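Local coordinates for sigma-54 interaction domain protein (Enterococcus faecalis, PDB 3GDW), which is of unknown function but contains a mannose-type phosphotransferase IIA domain, the part described, and probably acts as an ATP- and DNA-binding transcription regulator, at residues B[7-18]-B[32-40]; B[48-59]-B[78-88]. All coordinates share one frame; numbering follows the deposited sequence.

Contact 1 (B[7-18]-B[32-40]); sequences VFVLMHGDSTAS and IGTAMNMPL
Strands 6-12 and 34-38, with the start of helix 16-28 between them, form the first beta-alpha-beta unit of this IIA domain, pairing Phe8 with Thr34 through His12 with Met38 in parallel register. The ladder alternates in the usual parallel way: Val9 N gives its hydrogen to Thr34 O (2.7 Å), and Val9 O receives Met36 N. It slackens at Met11 N to Met36 O, a weak bond of 3.4 Å, then closes at Gly13, whose N lies 2.8 Å from Met38 O but 48° above the carbonyl plane. Gly13, at a positive phi that suits glycine, begins the turn into the helix.

On the Phe8-Leu10-His12 face, neighbouring side chains run side by side. Phe8 CD1 meets Thr34 CB at 3.6 Å, and the long, unbranched chain of Met36 (selenomethionine) lays CG against Leu10 CD1 (3.8 Å). Met38, also selenomethionine, bends at its last torsion (chi3 76°), bringing CE over one face of the His12 ring, 3.4 Å from NE2, as a CH-pi contact.

On the other face, Asn37 ties the strand to the helix start. With CG beside its own backbone N (chi1 -59°), the amide faces the N-terminal turn of helix 16-28: OD1 accepts Ser18 N at 3.2 Å, and ND2 donates to Ser18 OG at 3.0 Å, near the amide plane. An amide suits this place because it offers acceptor and donor together. The small side chains of Ala17 and Ala35 let helix and strand come close.

Ser15 hydrogen-bonds Ser15 of the second subunit. Helix 44-57 covers the Phe8-Leu10 face, while helix 98-109 packs on Val7, and strand 66-70 bonds to the other edge of strand 6-12.

Contact 2 (B[48-59]-B[78-88]); sequences YEQLRNQVITQK and FGNMLFEETGI
Tyr48 of helix 44-57 is a knob in the hole formed by Phe78, Met81, Leu82 and Glu85 of helix 78-86, two helices of this alpha/beta domain whose local axes cross at -43°, 10.9 Å apart. The aromatic contacts come first. CB of Tyr48 lies over the Phe78 face, and the tyrosine ring turns its edge to that face, the centroids 5.3 Å apart. Met81 SE (selenomethionine) sits over one face of the Tyr48 ring, a Met-aromatic contact.

Apolar packing continues along the helices toward their C-terminal ends. The branched end of Leu82 fits between its partners: CD1 lies 4.0 Å from Leu51 CD2 and 3.9 Å from Val55 CG2, while CD2 rests on the Arg52 backbone. Leucine and valine suit this buried strip because their methyl branches fill the groove without needing polar partners, and Thr86 extends it by turning CG2 toward Val55 CG1.

Polar bonds close the outer side. Glu85, extended from a CG anti to its backbone N (chi1 -177°), divides its carboxylate: OE1 accepts Tyr48 OH at 2.7 Å from above the carboxylate plane, and OE2 uses its syn lone pair in a salt bridge with Arg52 NH1 (2.8 Å). Asn53 OD1 takes Arg52 NE at 2.8 Å, which should steady the guanidinium at the end of a side chain bent at chi2 and chi3. At the far end Thr86 OG1 makes an ST turn with Ile88 N, and Lys59 NZ gives a hydrogen bond to Thr86 O at 2.6 Å.

Overall arrangement
Contact 1 builds one edge of the parallel sheet, strand 34-38 on strand 6-12; contact 2 joins two helices that pack on the Phe8-Leu10 face of it. Their centres are about 16 Å apart, yet they touch directly. Phe8 CD1 reaches Leu51 CD1 at 3.6 Å, Leu10 CD2 reaches Phe78 CD2 at 3.8 Å, and a weak hydrogen bond links Gln54 to Thr34. Strand 34-38 leads along the chain into helix 44-57. His12, at the strand end in contact 1, hydrogen-bonds Asp71 through its backbone N; its position is consistent with that of the phosphorylated histidine in mannose-family IIA domains.

Contact 1 (B[7-18]-B[32-40])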
loop_
_atom_site.group_PDB
_atom_site.type_symbol
_atom_site.label_atom_id
_atom_site.label_comp_id
_atom_site.label_asym_id
_atom_site.label_seq_id
_atom_site.Cartn_x
_atom_site.Cartn_y
_atom_site.Cartn_z
ATOM N N VAL B 7 -13.210 -10.129 -4.233
ATOM C CA VAL B 7 -12.209 -9.164 -3.733
ATOM C C VAL B 7 -12.397 -7.820 -4.425
ATOM O O VAL B 7 -12.408 -7.747 -5.666
ATOM C CB VAL B 7 -10.777 -9.660 -3.947
ATOM C CG1 VAL B 7 -9.745 -8.680 -3.317
ATOM C CG2 VAL B 7 -10.611 -11.024 -3.338
ATOM N N PHE B 8 -12.574 -6.769 -3.624
ATOM C CA PHE B 8 -12.687 -5.415 -4.159
ATOM C C PHE B 8 -11.592 -4.557 -3.562
ATOM O O PHE B 8 -11.390 -4.558 -2.326
ATOM C CB PHE B 8 -14.070 -4.812 -3.838
ATOM C CG PHE B 8 -15.199 -5.466 -4.596
ATOM C CD1 PHE B 8 -15.734 -4.859 -5.734
ATOM C CD2 PHE B 8 -15.710 -6.701 -4.180
ATOM C CE1 PHE B 8 -16.797 -5.471 -6.447
ATOM C CE2 PHE B 8 -16.748 -7.328 -4.877
ATOM C CZ PHE B 8 -17.297 -6.708 -6.012
ATOM N N VAL B 9 -10.867 -3.845 -4.423
ATOM C CA VAL B 9 -9.763 -2.998 -3.946
ATOM C C VAL B 9 -10.171 -1.534 -4.124
ATOM O O VAL B 9 -10.376 -1.090 -5.254
ATOM C CB VAL B 9 -8.409 -3.275 -4.729
ATOM C CG1 VAL B 9 -7.284 -2.485 -4.121
ATOM C CG2 VAL B 9 -8.052 -4.780 -4.757
ATOM N N LEU B 10 -10.293 -0.793 -3.016
ATOM C CA LEU B 10 -10.741 0.609 -3.063
ATOM C C LEU B 10 -9.717 1.505 -2.402
ATOM O O LEU B 10 -9.395 1.309 -1.223
ATOM C CB LEU B 10 -12.096 0.782 -2.351
ATOM C CG LEU B 10 -13.326 0.618 -3.259
ATOM C CD1 LEU B 10 -13.490 -0.819 -3.665
ATOM C CD2 LEU B 10 -14.604 1.120 -2.567
HETATM N N MSE B 11 -9.192 2.482 -3.154
HETATM C CA MSE B 11 -8.121 3.364 -2.629
HETATM C C MSE B 11 -8.226 4.809 -3.099
HETATM O O MSE B 11 -8.813 5.098 -4.143
HETATM C CB MSE B 11 -6.719 2.794 -2.974
HETATM C CG MSE B 11 -6.448 1.470 -2.308
HETATM SE SE MSE B 11 -4.798 0.665 -2.839
HETATM C CE MSE B 11 -4.975 -0.942 -1.758
ATOM N N HIS B 12 -7.653 5.718 -2.323
ATOM C CA HIS B 12 -7.611 7.116 -2.691
ATOM C C HIS B 12 -6.632 7.319 -3.848
ATOM O O HIS B 12 -5.576 6.684 -3.871
ATOM C CB HIS B 12 -7.118 7.936 -1.502
ATOM C CG HIS B 12 -8.061 7.937 -0.343
ATOM N ND1 HIS B 12 -8.382 6.791 0.355
ATOM C CD2 HIS B 12 -8.721 8.954 0.265
ATOM C CE1 HIS B 12 -9.217 7.100 1.336
ATOM N NE2 HIS B 12 -9.443 8.406 1.297
ATOM N N GLY B 13 -6.961 8.216 -4.776
ATOM C CA GLY B 13 -6.023 8.587 -5.832
ATOM C C GLY B 13 -6.501 8.042 -7.155
ATOM O O GLY B 13 -7.529 7.371 -7.197
ATOM N N ASP B 14 -5.755 8.329 -8.229
ATOM C CA ASP B 14 -6.222 8.033 -9.581
ATOM C C ASP B 14 -6.085 6.583 -10.028
ATOM O O ASP B 14 -6.898 6.124 -10.826
ATOM C CB ASP B 14 -5.529 8.947 -10.603
ATOM C CG ASP B 14 -5.954 10.415 -10.466
ATOM O OD1 ASP B 14 -7.011 10.698 -9.873
ATOM O OD2 ASP B 14 -5.229 11.282 -10.966
ATOM N N SER B 15 -5.032 5.879 -9.579
ATOM C CA SER B 15 -4.729 4.550 -10.120
ATOM C C SER B 15 -3.989 3.605 -9.166
ATOM O O SER B 15 -3.472 2.570 -9.597
ATOM C CB SER B 15 -3.924 4.667 -11.421
ATOM O OG SER B 15 -2.619 5.156 -11.155
ATOM N N THR B 16 -3.972 3.925 -7.880
ATOM C CA THR B 16 -3.297 3.051 -6.920
ATOM C C THR B 16 -3.972 1.699 -6.840
ATOM O O THR B 16 -3.293 0.665 -6.969
ATOM C CB THR B 16 -3.248 3.655 -5.523
ATOM O OG1 THR B 16 -2.743 4.981 -5.644
ATOM C CG2 THR B 16 -2.305 2.838 -4.629
ATOM N N ALA B 17 -5.282 1.696 -6.620
ATOM C CA ALA B 17 -6.006 0.431 -6.491
ATOM C C ALA B 17 -5.875 -0.411 -7.772
ATOM O O ALA B 17 -5.580 -1.627 -7.696
ATOM C CB ALA B 17 -7.499 0.663 -6.143
ATOM N N SER B 18 -6.109 0.220 -8.936
ATOM C CA SER B 18 -6.115 -0.516 -10.195
ATOM C C SER B 18 -4.720 -1.027 -10.576
ATOM O O SER B 18 -4.587 -2.131 -11.083
ATOM C CB SER B 18 -6.747 0.299 -11.342
ATOM O OG SER B 18 -6.182 1.609 -11.430
ATOM N N ILE B 32 -9.496 -12.126 -11.942
ATOM C CA ILE B 32 -10.496 -11.934 -10.886
ATOM C C ILE B 32 -10.123 -10.750 -9.965
ATOM O O ILE B 32 -8.967 -10.340 -9.905
ATOM C CB ILE B 32 -10.757 -13.230 -10.074
ATOM C CG1 ILE B 32 -9.567 -13.563 -9.191
ATOM C CG2 ILE B 32 -11.113 -14.421 -11.015
ATOM C CD1 ILE B 32 -9.974 -13.957 -7.828
ATOM N N GLY B 33 -11.101 -10.206 -9.254
ATOM C CA GLY B 33 -10.874 -9.024 -8.419
ATOM C C GLY B 33 -11.331 -7.781 -9.165
ATOM O O GLY B 33 -11.327 -7.742 -10.395
ATOM N N THR B 34 -11.714 -6.763 -8.408
ATOM C CA THR B 34 -12.232 -5.527 -8.951
ATOM C C THR B 34 -11.539 -4.388 -8.236
ATOM O O THR B 34 -11.485 -4.389 -7.000
ATOM C CB THR B 34 -13.753 -5.436 -8.705
ATOM O OG1 THR B 34 -14.391 -6.498 -9.416
ATOM C CG2 THR B 34 -14.313 -4.105 -9.171
ATOM N N ALA B 35 -11.000 -3.427 -9.000
ATOM C CA ALA B 35 -10.407 -2.227 -8.378
ATOM C C ALA B 35 -11.223 -0.969 -8.682
ATOM O O ALA B 35 -11.761 -0.827 -9.791
ATOM C CB ALA B 35 -8.951 -2.042 -8.807
HETATM N N MSE B 36 -11.302 -0.052 -7.709
HETATM C CA MSE B 36 -12.005 1.209 -7.935
HETATM C C MSE B 36 -11.150 2.274 -7.308
HETATM O O MSE B 36 -10.753 2.130 -6.158
HETATM C CB MSE B 36 -13.355 1.206 -7.206
HETATM C CG MSE B 36 -14.128 -0.100 -7.370
HETATM SE SE MSE B 36 -16.007 0.143 -6.929
HETATM C CE MSE B 36 -16.710 -0.852 -8.458
ATOM N N ASN B 37 -10.902 3.350 -8.047
ATOM C CA ASN B 37 -10.027 4.414 -7.570
ATOM C C ASN B 37 -10.909 5.562 -7.165
ATOM O O ASN B 37 -11.826 5.911 -7.898
ATOM C CB ASN B 37 -9.069 4.865 -8.676
ATOM C CG ASN B 37 -8.198 3.719 -9.193
ATOM O OD1 ASN B 37 -7.370 3.162 -8.457
ATOM N ND2 ASN B 37 -8.430 3.325 -10.432
HETATM N N MSE B 38 -10.651 6.152 -6.003
HETATM C CA MSE B 38 -11.412 7.327 -5.593
HETATM C C MSE B 38 -10.557 8.570 -5.769
HETATM O O MSE B 38 -9.690 8.846 -4.925
HETATM C CB MSE B 38 -11.866 7.227 -4.137
HETATM C CG MSE B 38 -12.835 8.365 -3.753
HETATM SE SE MSE B 38 -13.479 8.106 -1.929
HETATM C CE MSE B 38 -11.856 8.691 -1.014
ATOM N N PRO B 39 -10.793 9.324 -6.862
ATOM C CA PRO B 39 -9.943 10.470 -7.053
ATOM C C PRO B 39 -10.288 11.541 -6.026
ATOM O O PRO B 39 -11.326 11.476 -5.342
ATOM C CB PRO B 39 -10.249 10.913 -8.502
ATOM C CG PRO B 39 -11.683 10.476 -8.738
ATOM C CD PRO B 39 -11.772 9.155 -7.963
ATOM N N LEU B 40 -9.396 12.495 -5.862
ATOM C CA LEU B 40 -9.510 13.374 -4.705
ATOM C C LEU B 40 -10.755 14.270 -4.717
ATOM O O LEU B 40 -11.239 14.635 -3.670
ATOM C CB LEU B 40 -8.207 14.157 -4.454
ATOM C CG LEU B 40 -7.054 13.300 -3.865
ATOM C CD1 LEU B 40 -5.761 14.089 -3.720
ATOM C CD2 LEU B 40 -7.428 12.602 -2.504
HETATM O O HOH W 1 -14.410 -8.670 -7.719
HETATM O O HOH W 2 -7.148 12.377 -7.598
#

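Contact 2 (B[48-59]-B[78-88])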
loop_
_atom_site.group_PDB
_atom_site.type_symbol
_atom_site.label_atom_id
_atom_site.label_comp_id
_atom_site.label_asym_id
_atom_site.label_seq_id
_atom_site.Cartn_x
_atom_site.Cartn_y
_atom_site.Cartn_z
ATOM N N TYR B 48 -18.998 4.803 -2.325
ATOM C CA TYR B 48 -19.787 3.730 -1.753
ATOM C C TYR B 48 -20.843 3.277 -2.762
ATOM O O TYR B 48 -21.065 2.085 -2.941
ATOM C CB TYR B 48 -20.476 4.157 -0.461
ATOM C CG TYR B 48 -21.358 3.036 0.007
ATOM C CD1 TYR B 48 -20.794 1.865 0.512
ATOM C CD2 TYR B 48 -22.744 3.106 -0.129
ATOM C CE1 TYR B 48 -21.585 0.798 0.898
ATOM C CE2 TYR B 48 -23.559 2.039 0.273
ATOM C CZ TYR B 48 -22.966 0.886 0.775
ATOM O OH TYR B 48 -23.729 -0.187 1.176
ATOM N N GLU B 49 -21.493 4.235 -3.419
ATOM C CA GLU B 49 -22.580 3.900 -4.327
ATOM C C GLU B 49 -22.065 3.121 -5.557
ATOM O O GLU B 49 -22.753 2.222 -6.043
ATOM C CB GLU B 49 -23.402 5.141 -4.708
ATOM C CG GLU B 49 -24.165 5.704 -3.536
ATOM C CD GLU B 49 -24.973 6.956 -3.851
ATOM O OE1 GLU B 49 -25.210 7.267 -5.046
ATOM O OE2 GLU B 49 -25.380 7.632 -2.879
ATOM N N GLN B 50 -20.856 3.442 -6.023
ATOM C CA GLN B 50 -20.214 2.671 -7.103
ATOM C C GLN B 50 -20.026 1.219 -6.674
ATOM O O GLN B 50 -20.320 0.283 -7.420
ATOM C CB GLN B 50 -18.817 3.234 -7.410
ATOM C CG GLN B 50 -18.821 4.617 -8.001
ATOM C CD GLN B 50 -19.230 4.582 -9.446
ATOM O OE1 GLN B 50 -18.609 3.881 -10.258
ATOM N NE2 GLN B 50 -20.270 5.332 -9.784
ATOM N N LEU B 51 -19.505 1.037 -5.464
ATOM C CA LEU B 51 -19.230 -0.303 -4.966
ATOM C C LEU B 51 -20.532 -1.083 -4.736
ATOM O O LEU B 51 -20.679 -2.236 -5.151
ATOM C CB LEU B 51 -18.393 -0.213 -3.695
ATOM C CG LEU B 51 -18.309 -1.484 -2.881
ATOM C CD1 LEU B 51 -17.415 -2.529 -3.610
ATOM C CD2 LEU B 51 -17.747 -1.115 -1.531
ATOM N N ARG B 52 -21.476 -0.438 -4.068
ATOM C CA ARG B 52 -22.743 -1.058 -3.736
ATOM C C ARG B 52 -23.474 -1.515 -5.006
ATOM O O ARG B 52 -24.037 -2.622 -5.045
ATOM C CB ARG B 52 -23.601 -0.056 -2.956
ATOM C CG ARG B 52 -24.922 -0.587 -2.420
ATOM C CD ARG B 52 -26.068 -0.463 -3.416
ATOM N NE ARG B 52 -26.120 0.832 -4.102
ATOM C CZ ARG B 52 -26.472 1.992 -3.544
ATOM N NH1 ARG B 52 -26.809 2.063 -2.269
ATOM N NH2 ARG B 52 -26.470 3.095 -4.282
ATOM N N ASN B 53 -23.480 -0.657 -6.030
ATOM C CA ASN B 53 -24.134 -0.979 -7.287
ATOM C C ASN B 53 -23.562 -2.216 -7.983
ATOM O O ASN B 53 -24.314 -3.027 -8.538
ATOM C CB ASN B 53 -24.111 0.226 -8.231
ATOM C CG ASN B 53 -24.953 1.381 -7.720
ATOM O OD1 ASN B 53 -25.823 1.208 -6.887
ATOM N ND2 ASN B 53 -24.682 2.573 -8.221
ATOM N N GLN B 54 -22.243 -2.374 -7.963
ATOM C CA GLN B 54 -21.672 -3.565 -8.571
ATOM C C GLN B 54 -21.947 -4.812 -7.729
ATOM O O GLN B 54 -22.305 -5.866 -8.267
ATOM C CB GLN B 54 -20.193 -3.411 -8.846
ATOM C CG GLN B 54 -19.719 -4.475 -9.839
ATOM C CD GLN B 54 -18.235 -4.421 -10.095
ATOM O OE1 GLN B 54 -17.656 -3.335 -10.184
ATOM N NE2 GLN B 54 -17.600 -5.600 -10.211
ATOM N N VAL B 55 -21.785 -4.681 -6.409
ATOM C CA VAL B 55 -22.101 -5.757 -5.487
ATOM C C VAL B 55 -23.539 -6.252 -5.718
ATOM O O VAL B 55 -23.766 -7.462 -5.847
ATOM C CB VAL B 55 -21.844 -5.326 -4.014
ATOM C CG1 VAL B 55 -22.529 -6.263 -3.037
ATOM C CG2 VAL B 55 -20.342 -5.277 -3.733
ATOM N N ILE B 56 -24.490 -5.317 -5.810
ATOM C CA ILE B 56 -25.914 -5.656 -5.967
ATOM C C ILE B 56 -26.183 -6.456 -7.249
ATOM O O ILE B 56 -26.922 -7.448 -7.231
ATOM C CB ILE B 56 -26.826 -4.397 -5.862
ATOM C CG1 ILE B 56 -26.985 -4.003 -4.386
ATOM C CG2 ILE B 56 -28.178 -4.638 -6.564
ATOM C CD1 ILE B 56 -28.021 -2.906 -4.077
ATOM N N THR B 57 -25.557 -6.026 -8.340
ATOM C CA THR B 57 -25.602 -6.724 -9.620
ATOM C C THR B 57 -25.143 -8.170 -9.491
ATOM O O THR B 57 -25.824 -9.084 -9.938
ATOM C CB THR B 57 -24.689 -6.014 -10.650
ATOM O OG1 THR B 57 -25.219 -4.712 -10.929
ATOM C CG2 THR B 57 -24.585 -6.813 -11.941
ATOM N N GLN B 58 -23.981 -8.362 -8.875
ATOM C CA GLN B 58 -23.330 -9.663 -8.839
ATOM C C GLN B 58 -23.681 -10.474 -7.594
ATOM O O GLN B 58 -22.993 -11.453 -7.286
ATOM C CB GLN B 58 -21.824 -9.474 -8.894
ATOM C CG GLN B 58 -21.355 -8.513 -9.950
ATOM C CD GLN B 58 -19.843 -8.491 -10.049
ATOM O OE1 GLN B 58 -19.141 -8.547 -9.044
ATOM N NE2 GLN B 58 -19.332 -8.422 -11.274
ATOM N N LYS B 59 -24.737 -10.076 -6.887
ATOM C CA LYS B 59 -25.126 -10.719 -5.631
ATOM C C LYS B 59 -25.018 -12.254 -5.675
ATOM O O LYS B 59 -24.430 -12.868 -4.774
ATOM C CB LYS B 59 -26.540 -10.304 -5.222
ATOM C CG LYS B 59 -26.927 -10.778 -3.825
ATOM C CD LYS B 59 -28.307 -10.294 -3.433
ATOM C CE LYS B 59 -28.456 -10.283 -1.923
ATOM N NZ LYS B 59 -27.853 -9.061 -1.310
ATOM N N PHE B 78 -17.187 0.919 4.663
ATOM C CA PHE B 78 -18.035 0.355 3.595
ATOM C C PHE B 78 -18.335 -1.109 3.843
ATOM O O PHE B 78 -19.358 -1.613 3.389
ATOM C CB PHE B 78 -17.398 0.473 2.193
ATOM C CG PHE B 78 -17.232 1.876 1.701
ATOM C CD1 PHE B 78 -17.760 2.961 2.400
ATOM C CD2 PHE B 78 -16.575 2.106 0.498
ATOM C CE1 PHE B 78 -17.610 4.263 1.921
ATOM C CE2 PHE B 78 -16.427 3.401 -0.002
ATOM C CZ PHE B 78 -16.933 4.484 0.714
ATOM N N GLY B 79 -17.430 -1.794 4.536
ATOM C CA GLY B 79 -17.594 -3.228 4.772
ATOM C C GLY B 79 -18.866 -3.537 5.532
ATOM O O GLY B 79 -19.683 -4.351 5.097
ATOM N N ASN B 80 -19.041 -2.876 6.668
ATOM C CA ASN B 80 -20.229 -3.091 7.449
ATOM C C ASN B 80 -21.450 -2.527 6.722
ATOM O O ASN B 80 -22.522 -3.121 6.784
ATOM C CB ASN B 80 -20.089 -2.512 8.860
ATOM C CG ASN B 80 -21.370 -2.631 9.670
ATOM O OD1 ASN B 80 -21.995 -3.695 9.713
ATOM N ND2 ASN B 80 -21.778 -1.532 10.305
HETATM N N MSE B 81 -21.282 -1.405 6.020
HETATM C CA MSE B 81 -22.389 -0.798 5.271
HETATM C C MSE B 81 -22.958 -1.760 4.237
HETATM O O MSE B 81 -24.168 -1.890 4.109
HETATM C CB MSE B 81 -21.949 0.493 4.582
HETATM C CG MSE B 81 -22.199 1.744 5.392
HETATM SE SE MSE B 81 -21.251 3.273 4.629
HETATM C CE MSE B 81 -21.311 4.477 6.183
ATOM N N LEU B 82 -22.080 -2.430 3.499
ATOM C CA LEU B 82 -22.505 -3.404 2.491
ATOM C C LEU B 82 -23.210 -4.593 3.111
ATOM O O LEU B 82 -24.205 -5.073 2.574
ATOM C CB LEU B 82 -21.311 -3.934 1.701
ATOM C CG LEU B 82 -20.788 -3.346 0.408
ATOM C CD1 LEU B 82 -19.649 -4.289 -0.071
ATOM C CD2 LEU B 82 -21.869 -3.169 -0.680
ATOM N N PHE B 83 -22.671 -5.102 4.217
ATOM C CA PHE B 83 -23.328 -6.201 4.930
ATOM C C PHE B 83 -24.736 -5.812 5.389
ATOM O O PHE B 83 -25.677 -6.562 5.161
ATOM C CB PHE B 83 -22.515 -6.704 6.128
ATOM C CG PHE B 83 -23.279 -7.673 6.985
ATOM C CD1 PHE B 83 -23.519 -8.970 6.538
ATOM C CD2 PHE B 83 -23.800 -7.279 8.211
ATOM C CE1 PHE B 83 -24.244 -9.869 7.316
ATOM C CE2 PHE B 83 -24.533 -8.167 8.992
ATOM C CZ PHE B 83 -24.754 -9.465 8.546
ATOM N N GLU B 84 -24.863 -4.651 6.038
ATOM C CA GLU B 84 -26.168 -4.143 6.487
ATOM C C GLU B 84 -27.144 -3.995 5.323
ATOM O O GLU B 84 -28.310 -4.323 5.464
ATOM C CB GLU B 84 -26.037 -2.780 7.180
ATOM C CG GLU B 84 -25.261 -2.764 8.486
ATOM C CD GLU B 84 -25.908 -3.589 9.572
ATOM O OE1 GLU B 84 -27.128 -3.432 9.822
ATOM O OE2 GLU B 84 -25.178 -4.405 10.176
ATOM N N GLU B 85 -26.665 -3.474 4.190
ATOM C CA GLU B 85 -27.528 -3.178 3.036
ATOM C C GLU B 85 -27.885 -4.409 2.186
ATOM O O GLU B 85 -29.023 -4.545 1.736
ATOM C CB GLU B 85 -26.916 -2.072 2.154
ATOM C CG GLU B 85 -27.801 -1.649 0.961
ATOM C CD GLU B 85 -27.321 -0.378 0.258
ATOM O OE1 GLU B 85 -26.386 0.292 0.766
ATOM O OE2 GLU B 85 -27.893 -0.043 -0.808
ATOM N N THR B 86 -26.918 -5.290 1.957
ATOM C CA THR B 86 -27.120 -6.441 1.071
ATOM C C THR B 86 -27.233 -7.766 1.840
ATOM O O THR B 86 -27.730 -8.757 1.309
ATOM C CB THR B 86 -25.957 -6.597 0.042
ATOM O OG1 THR B 86 -24.808 -7.113 0.713
ATOM C CG2 THR B 86 -25.599 -5.275 -0.620
ATOM N N GLY B 87 -26.736 -7.803 3.072
ATOM C CA GLY B 87 -26.701 -9.061 3.830
ATOM C C GLY B 87 -25.598 -10.022 3.394
ATOM O O GLY B 87 -25.526 -11.148 3.895
ATOM N N ILE B 88 -24.748 -9.592 2.466
ATOM C CA ILE B 88 -23.597 -10.389 2.044
ATOM C C ILE B 88 -22.490 -10.216 3.080
ATOM O O ILE B 88 -22.141 -9.085 3.434
ATOM C CB ILE B 88 -23.081 -9.960 0.644
ATOM C CG1 ILE B 88 -24.153 -10.170 -0.434
ATOM C CG2 ILE B 88 -21.780 -10.682 0.291
ATOM C CD1 ILE B 88 -24.427 -11.643 -0.767
#